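Putative regulatory protein (Streptomyces coelicolor A3, PDB 2PZ9) probably binds DNA as a homodimeric, all-helical transcriptional regulator of the TetR family. Local coordinates at residues Q33-A38 / K58-S63; E42-G47 / H117-T122; A92-P97 / L147-D152; A170-I175 / H211-P216. All blocks are in the same frame, centred on the assembly; numbering follows the deposited sequence.

Contact 1 (Q33-A38 / K58-S63). With SO4 (sulfate ion), chain C.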
loop_
_atom_site.group_PDB
_atom_site.type_symbol
_atom_site.label_atom_id
_atom_site.label_comp_id
_atom_site.label_asym_id
_atom_site.label_seq_id
_atom_site.Cartn_x
_atom_site.Cartn_y
_atom_site.Cartn_z
ATOM N N GLN A 33 11.569 -9.025 25.838
ATOM C CA GLN A 33 11.096 -9.726 24.633
ATOM C C GLN A 33 9.606 -9.919 24.663
ATOM O O GLN A 33 8.919 -9.644 23.679
ATOM C CB GLN A 33 11.743 -11.074 24.489
ATOM C CG GLN A 33 13.216 -11.028 24.536
ATOM C CD GLN A 33 13.796 -12.420 24.565
ATOM O OE1 GLN A 33 13.265 -13.328 25.234
ATOM N NE2 GLN A 33 14.889 -12.609 23.840
ATOM N N ARG A 34 9.113 -10.383 25.806
ATOM C CA ARG A 34 7.693 -10.617 25.996
ATOM C C ARG A 34 6.853 -9.364 25.797
ATOM O O ARG A 34 5.806 -9.441 25.164
ATOM C CB ARG A 34 7.420 -11.247 27.355
ATOM C CG ARG A 34 7.277 -12.740 27.274
ATOM C CD ARG A 34 6.672 -13.340 28.516
ATOM N NE ARG A 34 7.637 -13.447 29.604
ATOM C CZ ARG A 34 7.707 -12.603 30.630
ATOM N NH1 ARG A 34 6.871 -11.573 30.729
ATOM N NH2 ARG A 34 8.619 -12.790 31.563
ATOM N N ILE A 35 7.307 -8.224 26.326
ATOM C CA ILE A 35 6.667 -6.914 26.076
ATOM C C ILE A 35 6.692 -6.556 24.590
ATOM O O ILE A 35 5.733 -6.019 24.044
ATOM C CB ILE A 35 7.377 -5.755 26.857
ATOM C CG1 ILE A 35 7.108 -5.837 28.364
ATOM C CG2 ILE A 35 6.964 -4.391 26.320
ATOM C CD1 ILE A 35 8.100 -5.028 29.212
ATOM N N VAL A 36 7.815 -6.828 23.947
ATOM C CA VAL A 36 7.983 -6.473 22.550
ATOM C C VAL A 36 7.070 -7.338 21.685
ATOM O O VAL A 36 6.330 -6.820 20.859
ATOM C CB VAL A 36 9.458 -6.610 22.120
ATOM C CG1 VAL A 36 9.588 -6.669 20.574
ATOM C CG2 VAL A 36 10.272 -5.488 22.735
ATOM N N ALA A 37 7.111 -8.653 21.897
ATOM C CA ALA A 37 6.250 -9.578 21.152
ATOM C C ALA A 37 4.786 -9.175 21.283
ATOM O O ALA A 37 4.056 -9.151 20.296
ATOM C CB ALA A 37 6.453 -10.994 21.626
ATOM N N ALA A 38 4.372 -8.845 22.500
ATOM C CA ALA A 38 2.999 -8.440 22.770
ATOM C C ALA A 38 2.688 -7.065 22.199
ATOM O O ALA A 38 1.566 -6.817 21.759
ATOM C CB ALA A 38 2.691 -8.489 24.278
ATOM N N LYS A 58 -0.777 -6.927 30.147
ATOM C CA LYS A 58 -1.619 -8.074 30.461
ATOM C C LYS A 58 -1.220 -9.252 29.563
ATOM O O LYS A 58 -1.106 -10.372 30.035
ATOM C CB LYS A 58 -3.109 -7.686 30.341
ATOM C CG LYS A 58 -4.142 -8.811 30.208
ATOM C CD LYS A 58 -4.357 -9.208 28.722
ATOM C CE LYS A 58 -5.844 -9.306 28.297
ATOM N NZ LYS A 58 -6.708 -10.087 29.233
ATOM N N GLN A 59 -0.968 -8.984 28.286
ATOM C CA GLN A 59 -0.553 -10.028 27.342
ATOM C C GLN A 59 0.903 -10.486 27.523
ATOM O O GLN A 59 1.200 -11.668 27.409
ATOM C CB GLN A 59 -0.812 -9.600 25.883
ATOM C CG GLN A 59 -1.026 -10.772 24.913
ATOM C CD GLN A 59 -2.224 -11.673 25.300
ATOM O OE1 GLN A 59 -3.138 -11.255 26.028
ATOM N NE2 GLN A 59 -2.217 -12.912 24.806
ATOM N N ALA A 60 1.802 -9.545 27.800
ATOM C CA ALA A 60 3.224 -9.837 28.011
ATOM C C ALA A 60 3.500 -10.510 29.363
ATOM O O ALA A 60 4.663 -10.746 29.710
ATOM C CB ALA A 60 4.046 -8.552 27.884
ATOM N N ARG A 61 2.434 -10.812 30.114
ATOM C CA ARG A 61 2.525 -11.397 31.453
ATOM C C ARG A 61 3.381 -10.528 32.377
ATOM O O ARG A 61 4.258 -11.041 33.072
ATOM C CB ARG A 61 3.078 -12.821 31.371
ATOM C CG ARG A 61 2.421 -13.801 32.309
ATOM C CD ARG A 61 2.290 -15.150 31.641
ATOM N NE ARG A 61 1.615 -15.030 30.344
ATOM C CZ ARG A 61 0.842 -15.968 29.794
ATOM N NH1 ARG A 61 0.616 -17.124 30.425
ATOM N NH2 ARG A 61 0.275 -15.745 28.609
ATOM N N THR A 62 3.127 -9.215 32.355
ATOM C CA THR A 62 3.810 -8.229 33.225
ATOM C C THR A 62 2.883 -7.054 33.668
ATOM O O THR A 62 1.670 -7.142 33.506
ATOM C CB THR A 62 5.167 -7.746 32.592
ATOM O OG1 THR A 62 5.942 -7.058 33.582
ATOM C CG2 THR A 62 4.957 -6.837 31.363
ATOM N N SER A 63 3.435 -5.981 34.246
ATOM C CA SER A 63 2.630 -4.801 34.659
ATOM C C SER A 63 2.898 -3.516 33.854
ATOM O O SER A 63 3.969 -3.345 33.238
ATOM C CB SER A 63 2.789 -4.497 36.161
ATOM O OG SER A 63 4.022 -3.861 36.443
HETATM S S SO4 C . 14.581 -9.990 21.043
HETATM O O1 SO4 C . 15.153 -10.370 22.331
HETATM O O2 SO4 C . 15.513 -9.117 20.321
HETATM O O3 SO4 C . 14.347 -11.208 20.272
HETATM O O4 SO4 C . 13.321 -9.267 21.260
#
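The predicted helix-turn-helix of this TetR-family regulator packs here against the first helix of its DNA-binding domain: the end of helix 53-59 and the turn after it rest on helix 32-50. R61, with positive phi, closes that helix in a Schellman motif, and S63 is the N-cap of helix 64-70, so K58-S63 runs from the last helical residues through the turn to the next helix of the motif. A60 is small enough for its CA to lie 4.9 Å from I35 CA. Its methyl points at helix 32-50, A60 CB lying 3.9 Å from A38 CB and 3.6 Å from I35 CA. Farther along the turn I35 and T62 cross obliquely, I35 CG1 3.8 Å from T62 CG2; I35 also reaches Y70, F71 and L77. Away from the turn, Q33 NE2 donates to O1 of a sulfate, probably from the crystallisation liquor, that R84 also binds. At the solvent side R34 folds over at chi3 (-78°) and brings NH1 to A60 O. Just before the Schellman turn a positive charge would probably be favoured. The donor stands nearly on the C=O axis (169°) and the oxygen close to the guanidinium plane, R34 NH1 2.6 Å from A60 O.

Contact 2 (E42-G47 / H117-T122)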
loop_
_atom_site.group_PDB
_atom_site.type_symbol
_atom_site.label_atom_id
_atom_site.label_comp_id
_atom_site.label_asym_id
_atom_site.label_seq_id
_atom_site.Cartn_x
_atom_site.Cartn_y
_atom_site.Cartn_z
ATOM N N GLU A 42 -0.331 -6.061 19.351
ATOM C CA GLU A 42 -1.223 -4.924 19.670
ATOM C C GLU A 42 -1.123 -3.698 18.741
ATOM O O GLU A 42 -2.127 -3.025 18.492
ATOM C CB GLU A 42 -1.003 -4.462 21.112
ATOM C CG GLU A 42 -1.862 -3.255 21.556
ATOM C CD GLU A 42 -3.290 -3.631 21.942
ATOM O OE1 GLU A 42 -3.580 -4.839 22.107
ATOM O OE2 GLU A 42 -4.123 -2.710 22.088
ATOM N N PHE A 43 0.075 -3.377 18.265
ATOM C CA PHE A 43 0.231 -2.310 17.279
ATOM C C PHE A 43 -0.339 -2.678 15.904
ATOM O O PHE A 43 -0.981 -1.859 15.268
ATOM C CB PHE A 43 1.693 -1.861 17.155
ATOM C CG PHE A 43 2.213 -1.094 18.365
ATOM C CD1 PHE A 43 1.393 -0.185 19.056
ATOM C CD2 PHE A 43 3.537 -1.256 18.796
ATOM C CE1 PHE A 43 1.887 0.533 20.174
ATOM C CE2 PHE A 43 4.028 -0.544 19.903
ATOM C CZ PHE A 43 3.198 0.353 20.590
ATOM N N ALA A 44 -0.121 -3.907 15.454
ATOM C CA ALA A 44 -0.693 -4.344 14.195
ATOM C C ALA A 44 -2.229 -4.257 14.215
ATOM O O ALA A 44 -2.836 -3.822 13.247
ATOM C CB ALA A 44 -0.218 -5.747 13.834
ATOM N N ARG A 45 -2.841 -4.649 15.328
ATOM C CA ARG A 45 -4.287 -4.580 15.510
ATOM C C ARG A 45 -4.843 -3.169 15.521
ATOM O O ARG A 45 -5.722 -2.833 14.748
ATOM C CB ARG A 45 -4.661 -5.230 16.835
ATOM C CG ARG A 45 -5.492 -6.472 16.721
ATOM C CD ARG A 45 -5.550 -7.187 18.065
ATOM N NE ARG A 45 -5.691 -8.632 17.884
ATOM C CZ ARG A 45 -4.698 -9.454 17.535
ATOM N NH1 ARG A 45 -3.464 -8.990 17.316
ATOM N NH2 ARG A 45 -4.940 -10.752 17.387
ATOM N N HIS A 46 -4.339 -2.345 16.420
ATOM C CA HIS A 46 -5.064 -1.143 16.786
ATOM C C HIS A 46 -4.332 0.127 16.397
ATOM O O HIS A 46 -4.891 1.225 16.475
ATOM C CB HIS A 46 -5.336 -1.160 18.283
ATOM C CG HIS A 46 -6.176 -2.317 18.737
ATOM N ND1 HIS A 46 -5.665 -3.369 19.470
ATOM C CD2 HIS A 46 -7.494 -2.584 18.571
ATOM C CE1 HIS A 46 -6.629 -4.234 19.734
ATOM N NE2 HIS A 46 -7.746 -3.782 19.197
ATOM N N GLY A 47 -3.087 -0.033 15.952
ATOM C CA GLY A 47 -2.195 1.097 15.709
ATOM C C GLY A 47 -1.704 1.657 17.016
ATOM O O GLY A 47 -1.840 1.016 18.057
ATOM N N HIS A 117 3.638 -7.212 10.234
ATOM C CA HIS A 117 4.711 -6.230 10.073
ATOM C C HIS A 117 4.144 -5.184 9.153
ATOM O O HIS A 117 4.315 -3.971 9.367
ATOM C CB HIS A 117 5.971 -6.852 9.447
ATOM C CG HIS A 117 7.058 -5.857 9.108
ATOM N ND1 HIS A 117 8.405 -6.175 9.169
ATOM C CD2 HIS A 117 7.003 -4.561 8.697
ATOM C CE1 HIS A 117 9.127 -5.122 8.813
ATOM N NE2 HIS A 117 8.300 -4.127 8.525
ATOM N N TYR A 118 3.453 -5.671 8.131
ATOM C CA TYR A 118 2.854 -4.795 7.158
ATOM C C TYR A 118 1.821 -3.838 7.785
ATOM O O TYR A 118 1.874 -2.627 7.543
ATOM C CB TYR A 118 2.245 -5.596 6.013
ATOM C CG TYR A 118 1.610 -4.694 4.992
ATOM C CD1 TYR A 118 2.383 -4.075 4.010
ATOM C CD2 TYR A 118 0.238 -4.410 5.033
ATOM C CE1 TYR A 118 1.813 -3.230 3.072
ATOM C CE2 TYR A 118 -0.342 -3.548 4.102
ATOM C CZ TYR A 118 0.458 -2.970 3.122
ATOM O OH TYR A 118 -0.107 -2.133 2.187
ATOM N N ARG A 119 0.901 -4.387 8.584
ATOM C CA ARG A 119 -0.099 -3.595 9.314
ATOM C C ARG A 119 0.591 -2.567 10.165
ATOM O O ARG A 119 0.231 -1.394 10.174
ATOM C CB ARG A 119 -0.887 -4.458 10.279
ATOM C CG ARG A 119 -1.813 -5.447 9.682
ATOM C CD ARG A 119 -2.991 -5.543 10.606
ATOM N NE ARG A 119 -4.162 -4.919 10.003
ATOM C CZ ARG A 119 -5.157 -4.310 10.652
ATOM N NH1 ARG A 119 -5.159 -4.176 11.975
ATOM N NH2 ARG A 119 -6.166 -3.813 9.952
ATOM N N LEU A 120 1.589 -3.035 10.893
ATOM C CA LEU A 120 2.298 -2.195 11.831
ATOM C C LEU A 120 3.057 -1.027 11.184
ATOM O O LEU A 120 3.017 0.085 11.728
ATOM C CB LEU A 120 3.172 -3.043 12.760
ATOM C CG LEU A 120 4.097 -2.350 13.737
ATOM C CD1 LEU A 120 4.376 -3.270 14.872
ATOM C CD2 LEU A 120 5.386 -2.032 13.017
ATOM N N ILE A 121 3.721 -1.223 10.047
ATOM C CA ILE A 121 4.304 -0.018 9.450
ATOM C C ILE A 121 3.291 0.900 8.792
ATOM O O ILE A 121 3.457 2.129 8.816
ATOM C CB ILE A 121 5.538 -0.225 8.533
ATOM C CG1 ILE A 121 5.205 -1.138 7.348
ATOM C CG2 ILE A 121 6.815 -0.575 9.405
ATOM C CD1 ILE A 121 6.422 -1.586 6.543
ATOM N N THR A 122 2.236 0.312 8.231
ATOM C CA THR A 122 1.163 1.105 7.612
ATOM C C THR A 122 0.486 2.025 8.637
ATOM O O THR A 122 0.248 3.188 8.359
ATOM C CB THR A 122 0.101 0.215 6.943
ATOM O OG1 THR A 122 0.748 -0.783 6.147
ATOM C CG2 THR A 122 -0.830 1.045 6.074
#
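R119 and L120 bring two different chemistries to one part of helix 32-50, where the DNA-binding domain of this TetR-type fold meets helix 115-127 of the C-terminal domain. The short helical segments cross at 54°, their axes 7.7 Å apart, and A44 is small enough for its CA to lie 4.4 Å from L120 CA. L120 stands with CG anti to its backbone N (174°), which carries CD1 to F43 CB, 3.8 Å away and near the plane of the F43 ring; the ring meets Y78 edge-to-face. R119 starts alongside A44, CB to CB, then bends at chi2 and chi3 so that the guanidinium edge arrives beside two successive carbonyls. Its NH1 lies in the carbonyl plane of A44, on a lone pair, although A44 O is tilted 30° from the guanidinium plane. A44 O also accepts from W123 NE1, while R119 NH2 bonds L126 O of the second subunit. A leucine in place of R119 has no guanidinium, which would probably weaken both the junction and the dimer contact. The main bond, R119 NH1 to A44 O, measures 2.7 Å; the one from R119 NH1 to R45 O is weak at 3.1 Å.

Contact 3 (A92-P97 / L147-D152); sequences ATQLDP and LDKLRD
L147 opens this turn of helix 139-155 by facing away from the loop A92-P97, its side chain going instead to P165 and L169 and to Q192 of the second subunit. D148 also looks elsewhere, making a salt bridge one turn on with R151, whose NH1 lies 3.1 Å from D148 OD1. K149 does most of the work. Its chain leaves the helix toward the loop and bends at chi2, chi3 and chi4. On the way the chain crosses P97 at about a right angle, K149 CG 3.9 Å from P97 CG. The ammonium then ends beside Q94 and the backbone of L95: K149 NZ donates to Q94 OE1 at 3.2 Å, in the plane of that amide, and weakly to L95 O, also at 3.2 Å. A water completes the group, accepting from K149 NZ at 2.8 Å and donating to Q94 OE1 at 3.0 Å. An alanine in place of K149 would take away the ammonium bonded to Q94 OE1 and L95 O and the methylenes beside P97, and would probably leave the loop less firmly held. L150 follows with an apolar touch, its CG 4.2 Å from L95 CD2, the two leucines crossing at about a right angle on the buried side. D152 closes the turn in a salt bridge with R155. The loop joins helix 74-92 to helix 100-113, and L95 fits between helix 139-155 and Y103 of helix 100-113, while L150 leans against L169 of helix 165-176, which places the contact where three helices of the C-terminal domain converge.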
loop_
_atom_site.group_PDB
_atom_site.type_symbol
_atom_site.label_atom_id
_atom_site.label_comp_id
_atom_site.label_asym_id
_atom_site.label_seq_id
_atom_site.Cartn_x
_atom_site.Cartn_y
_atom_site.Cartn_z
ATOM N N ALA A 92 16.854 -9.510 6.341
ATOM C CA ALA A 92 16.218 -10.527 5.514
ATOM C C ALA A 92 16.230 -10.155 4.015
ATOM O O ALA A 92 15.825 -10.959 3.169
ATOM C CB ALA A 92 14.780 -10.763 6.000
ATOM N N THR A 93 16.716 -8.954 3.693
ATOM C CA THR A 93 16.414 -8.316 2.402
ATOM C C THR A 93 17.635 -7.786 1.668
ATOM O O THR A 93 17.534 -6.823 0.909
ATOM C CB THR A 93 15.293 -7.236 2.584
ATOM O OG1 THR A 93 14.032 -7.844 2.297
ATOM C CG2 THR A 93 15.464 -5.972 1.708
ATOM N N GLN A 94 18.786 -8.420 1.891
ATOM C CA GLN A 94 19.959 -8.179 1.059
ATOM C C GLN A 94 19.495 -8.013 -0.408
ATOM O O GLN A 94 18.868 -8.913 -0.984
ATOM C CB GLN A 94 20.962 -9.337 1.253
ATOM C CG GLN A 94 22.002 -9.598 0.124
ATOM C CD GLN A 94 23.186 -8.615 0.123
ATOM O OE1 GLN A 94 23.538 -8.036 -0.924
ATOM N NE2 GLN A 94 23.806 -8.429 1.291
ATOM N N LEU A 95 19.755 -6.843 -0.987
ATOM C CA LEU A 95 19.386 -6.616 -2.375
ATOM C C LEU A 95 20.393 -7.197 -3.352
ATOM O O LEU A 95 21.584 -6.899 -3.284
ATOM C CB LEU A 95 19.178 -5.131 -2.678
ATOM C CG LEU A 95 19.251 -4.715 -4.170
ATOM C CD1 LEU A 95 18.169 -5.346 -5.063
ATOM C CD2 LEU A 95 19.221 -3.203 -4.322
ATOM N N ASP A 96 19.897 -8.025 -4.266
ATOM C CA ASP A 96 20.703 -8.512 -5.365
ATOM C C ASP A 96 20.284 -7.837 -6.670
ATOM O O ASP A 96 19.220 -8.159 -7.212
ATOM C CB ASP A 96 20.591 -10.023 -5.498
ATOM C CG ASP A 96 21.699 -10.610 -6.370
ATOM O OD1 ASP A 96 22.106 -9.978 -7.384
ATOM O OD2 ASP A 96 22.173 -11.715 -6.034
ATOM N N PRO A 97 21.117 -6.896 -7.177
ATOM C CA PRO A 97 20.787 -6.130 -8.374
ATOM C C PRO A 97 20.752 -6.997 -9.626
ATOM O O PRO A 97 20.117 -6.629 -10.615
ATOM C CB PRO A 97 21.917 -5.113 -8.454
ATOM C CG PRO A 97 22.477 -5.064 -7.095
ATOM C CD PRO A 97 22.405 -6.461 -6.622
ATOM N N LEU A 147 20.119 2.359 -3.823
ATOM C CA LEU A 147 20.118 3.156 -5.035
ATOM C C LEU A 147 21.527 3.191 -5.592
ATOM O O LEU A 147 21.720 3.151 -6.801
ATOM C CB LEU A 147 19.602 4.568 -4.775
ATOM C CG LEU A 147 18.132 4.674 -4.355
ATOM C CD1 LEU A 147 17.817 6.073 -3.838
ATOM C CD2 LEU A 147 17.190 4.272 -5.492
ATOM N N ASP A 148 22.523 3.237 -4.720
ATOM C CA ASP A 148 23.875 3.114 -5.210
ATOM C C ASP A 148 24.160 1.744 -5.821
ATOM O O ASP A 148 24.787 1.655 -6.861
ATOM C CB ASP A 148 24.882 3.515 -4.146
ATOM C CG ASP A 148 25.392 4.918 -4.368
ATOM O OD1 ASP A 148 24.583 5.868 -4.261
ATOM O OD2 ASP A 148 26.593 5.069 -4.702
ATOM N N LYS A 149 23.649 0.693 -5.193
ATOM C CA LYS A 149 23.802 -0.679 -5.669
ATOM C C LYS A 149 23.182 -0.801 -7.070
ATOM O O LYS A 149 23.758 -1.405 -7.976
ATOM C CB LYS A 149 23.131 -1.635 -4.669
ATOM C CG LYS A 149 23.935 -2.884 -4.241
ATOM C CD LYS A 149 23.916 -3.048 -2.676
ATOM C CE LYS A 149 23.602 -4.476 -2.136
ATOM N NZ LYS A 149 24.437 -5.579 -2.696
ATOM N N LEU A 150 22.024 -0.190 -7.271
ATOM C CA LEU A 150 21.415 -0.180 -8.595
ATOM C C LEU A 150 22.191 0.685 -9.592
ATOM O O LEU A 150 22.365 0.269 -10.728
ATOM C CB LEU A 150 19.943 0.226 -8.516
ATOM C CG LEU A 150 19.066 -0.697 -7.642
ATOM C CD1 LEU A 150 17.916 0.060 -6.989
ATOM C CD2 LEU A 150 18.549 -1.911 -8.411
ATOM N N ARG A 151 22.665 1.865 -9.175
ATOM C CA ARG A 151 23.500 2.703 -10.033
ATOM C C ARG A 151 24.637 1.849 -10.554
ATOM O O ARG A 151 24.996 1.922 -11.726
ATOM C CB ARG A 151 24.054 3.917 -9.279
ATOM C CG ARG A 151 23.274 5.211 -9.511
ATOM C CD ARG A 151 23.317 6.175 -8.315
ATOM N NE ARG A 151 21.956 6.646 -8.014
ATOM C CZ ARG A 151 21.526 7.145 -6.844
ATOM N NH1 ARG A 151 22.339 7.280 -5.795
ATOM N NH2 ARG A 151 20.252 7.514 -6.720
ATOM N N ASP A 152 25.167 1.002 -9.674
ATOM C CA ASP A 152 26.289 0.123 -10.005
ATOM C C ASP A 152 25.906 -0.948 -10.993
ATOM O O ASP A 152 26.633 -1.187 -11.946
ATOM C CB ASP A 152 26.839 -0.536 -8.753
ATOM C CG ASP A 152 27.548 0.443 -7.854
ATOM O OD1 ASP A 152 27.876 1.561 -8.339
ATOM O OD2 ASP A 152 27.779 0.095 -6.667
HETATM O O HOH W 1 24.536 -8.163 -3.721
#

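Contact 4 (A170-I175 / H211-P216); sequences ALINQI and HMFPRP
In the C-terminal domain of this TetR-type fold the tail end of helix 198-212 meets helix 165-176 through side chains alone, and the contact divides sharply into a dense apolar half and a loose one. The dense half is made by two residues, M212 and F213, against three. M212, a selenomethionine, runs out extended and then bends at chi3 (75°): SE meets I175 CD1 tip to tip at 3.5 Å, and CE lies between that CD1 and L171 CB, with M212 CE 3.8 Å from L171 CB. Next to it F213, the first residue to leave the helical conformation, keeps CG anti to its carbonyl carbon and sends its ring toward I172. The isoleucine answers with CG1 and CD1, both close to one ring corner, and the approach is oblique to the ring. More apolar groups close round these residues: W163 meets F213 edge-to-face, L100 and L159 touch it too, and L205 and V209 pack on I175. L171 also reaches I175 of the second subunit, so the same helix serves the dimer. The loose half is P214-P216, exposed and running away from helix 165-176. Here no residue touches A170-I175; R215 forms a salt bridge with D99 near the start of helix 100-113, while its backbone N bonds E210. Back in the dense half, M212 CB sits 3.6 Å above one face of the F213 ring, toward its rim, and on the side of helix 165-176 F213 CE1 lies 3.3 Å from I172 CD1.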
loop_
_atom_site.group_PDB
_atom_site.type_symbol
_atom_site.label_atom_id
_atom_site.label_comp_id
_atom_site.label_asym_id
_atom_site.label_seq_id
_atom_site.Cartn_x
_atom_site.Cartn_y
_atom_site.Cartn_z
ATOM N N ALA A 170 11.478 1.739 -5.782
ATOM C CA ALA A 170 10.085 1.982 -5.399
ATOM C C ALA A 170 9.114 0.955 -5.971
ATOM O O ALA A 170 8.366 0.315 -5.224
ATOM C CB ALA A 170 9.682 3.363 -5.821
ATOM N N LEU A 171 9.138 0.820 -7.294
ATOM C CA LEU A 171 8.301 -0.140 -8.005
ATOM C C LEU A 171 8.397 -1.558 -7.445
ATOM O O LEU A 171 7.387 -2.165 -7.057
ATOM C CB LEU A 171 8.650 -0.171 -9.499
ATOM C CG LEU A 171 8.301 1.115 -10.265
ATOM C CD1 LEU A 171 9.090 1.207 -11.576
ATOM C CD2 LEU A 171 6.773 1.289 -10.472
ATOM N N ILE A 172 9.611 -2.081 -7.392
ATOM C CA ILE A 172 9.781 -3.450 -6.960
ATOM C C ILE A 172 9.256 -3.698 -5.511
ATOM O O ILE A 172 8.551 -4.685 -5.250
ATOM C CB ILE A 172 11.226 -3.901 -7.179
ATOM C CG1 ILE A 172 11.537 -3.847 -8.680
ATOM C CG2 ILE A 172 11.422 -5.321 -6.631
ATOM C CD1 ILE A 172 12.979 -4.090 -9.021
ATOM N N ASN A 173 9.593 -2.802 -4.593
ATOM C CA ASN A 173 8.948 -2.761 -3.305
ATOM C C ASN A 173 7.413 -2.757 -3.312
ATOM O O ASN A 173 6.789 -3.459 -2.509
ATOM C CB ASN A 173 9.441 -1.551 -2.569
ATOM C CG ASN A 173 10.730 -1.805 -1.906
ATOM O OD1 ASN A 173 10.746 -2.120 -0.717
ATOM N ND2 ASN A 173 11.827 -1.737 -2.658
ATOM N N GLN A 174 6.815 -1.954 -4.192
ATOM C CA GLN A 174 5.356 -1.908 -4.317
ATOM C C GLN A 174 4.802 -3.251 -4.696
ATOM O O GLN A 174 4.075 -3.837 -3.915
ATOM C CB GLN A 174 4.901 -0.910 -5.367
ATOM C CG GLN A 174 4.437 0.344 -4.795
ATOM C CD GLN A 174 3.243 0.218 -3.864
ATOM O OE1 GLN A 174 2.151 -0.147 -4.278
ATOM N NE2 GLN A 174 3.443 0.583 -2.609
ATOM N N ILE A 175 5.169 -3.717 -5.898
ATOM C CA ILE A 175 4.663 -4.959 -6.506
ATOM C C ILE A 175 4.686 -6.122 -5.516
ATOM O O ILE A 175 3.760 -6.931 -5.483
ATOM C CB ILE A 175 5.499 -5.376 -7.756
ATOM C CG1 ILE A 175 6.021 -4.154 -8.494
ATOM C CG2 ILE A 175 4.681 -6.173 -8.755
ATOM C CD1 ILE A 175 7.103 -4.507 -9.560
ATOM N N HIS A 211 9.580 -9.618 -16.161
ATOM C CA HIS A 211 9.211 -8.880 -17.368
ATOM C C HIS A 211 9.686 -7.446 -17.350
ATOM O O HIS A 211 10.154 -6.958 -18.354
ATOM C CB HIS A 211 7.722 -8.973 -17.670
ATOM C CG HIS A 211 7.327 -10.288 -18.256
ATOM N ND1 HIS A 211 6.875 -11.343 -17.489
ATOM C CD2 HIS A 211 7.362 -10.739 -19.530
ATOM C CE1 HIS A 211 6.623 -12.376 -18.269
ATOM N NE2 HIS A 211 6.910 -12.035 -19.511
HETATM N N MSE A 212 9.607 -6.775 -16.211
HETATM C CA MSE A 212 10.103 -5.406 -16.146
HETATM C C MSE A 212 11.596 -5.256 -16.365
HETATM O O MSE A 212 12.027 -4.520 -17.253
HETATM C CB MSE A 212 9.774 -4.806 -14.825
HETATM C CG MSE A 212 8.476 -4.144 -14.832
HETATM SE SE MSE A 212 7.961 -4.139 -12.974
HETATM C CE MSE A 212 9.115 -2.728 -12.221
ATOM N N PHE A 213 12.378 -5.940 -15.536
ATOM C CA PHE A 213 13.834 -5.893 -15.626
ATOM C C PHE A 213 14.388 -7.297 -15.870
ATOM O O PHE A 213 14.690 -8.012 -14.906
ATOM C CB PHE A 213 14.436 -5.311 -14.344
ATOM C CG PHE A 213 13.602 -4.237 -13.706
ATOM C CD1 PHE A 213 12.698 -4.550 -12.688
ATOM C CD2 PHE A 213 13.733 -2.912 -14.097
ATOM C CE1 PHE A 213 11.934 -3.548 -12.089
ATOM C CE2 PHE A 213 12.969 -1.916 -13.499
ATOM C CZ PHE A 213 12.077 -2.231 -12.500
ATOM N N PRO A 214 14.526 -7.703 -17.155
ATOM C CA PRO A 214 14.854 -9.106 -17.459
ATOM C C PRO A 214 16.303 -9.481 -17.093
ATOM O O PRO A 214 17.246 -8.852 -17.610
ATOM C CB PRO A 214 14.610 -9.215 -18.969
ATOM C CG PRO A 214 13.964 -7.909 -19.376
ATOM C CD PRO A 214 14.388 -6.900 -18.381
ATOM N N ARG A 215 16.466 -10.478 -16.202
ATOM C CA ARG A 215 17.797 -10.959 -15.738
ATOM C C ARG A 215 18.803 -11.260 -16.880
ATOM O O ARG A 215 18.393 -11.719 -17.965
ATOM C CB ARG A 215 17.652 -12.188 -14.840
ATOM C CG ARG A 215 17.004 -11.903 -13.518
ATOM C CD ARG A 215 16.963 -13.170 -12.678
ATOM N NE ARG A 215 18.205 -13.404 -11.930
ATOM C CZ ARG A 215 19.058 -14.414 -12.132
ATOM N NH1 ARG A 215 18.827 -15.322 -13.080
ATOM N NH2 ARG A 215 20.151 -14.524 -11.379
ATOM N N PRO A 216 20.117 -11.005 -16.635
ATOM C CA PRO A 216 21.145 -11.187 -17.678
ATOM C C PRO A 216 21.812 -12.576 -17.633
ATOM O O PRO A 216 22.792 -12.817 -18.338
ATOM C CB PRO A 216 22.155 -10.080 -17.350
ATOM C CG PRO A 216 22.028 -9.914 -15.804
ATOM C CD PRO A 216 20.713 -10.531 -15.366
#

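Contacts 1 and 2 both use helix 32-50, at adjoining segments: contact 1 holds the DNA-binding domain to itself, contact 2 joins that domain to the C-terminal one. Both have an arginine reaching a backbone carbonyl beside small-residue packing, but contact 2 is buried and shares its arginine with the second subunit, whereas contact 1 is partly exposed and touches no other chain. Contacts 3 and 4 lie on the far side of the chain's centre, about 12 Å apart between centres, on successive helices. Contact 3, partly buried, combines a lysine and a water with some apolar packing; contact 4, buried, is wholly apolar across its segments. Contacts 2, 3 and 4 all touch the second subunit.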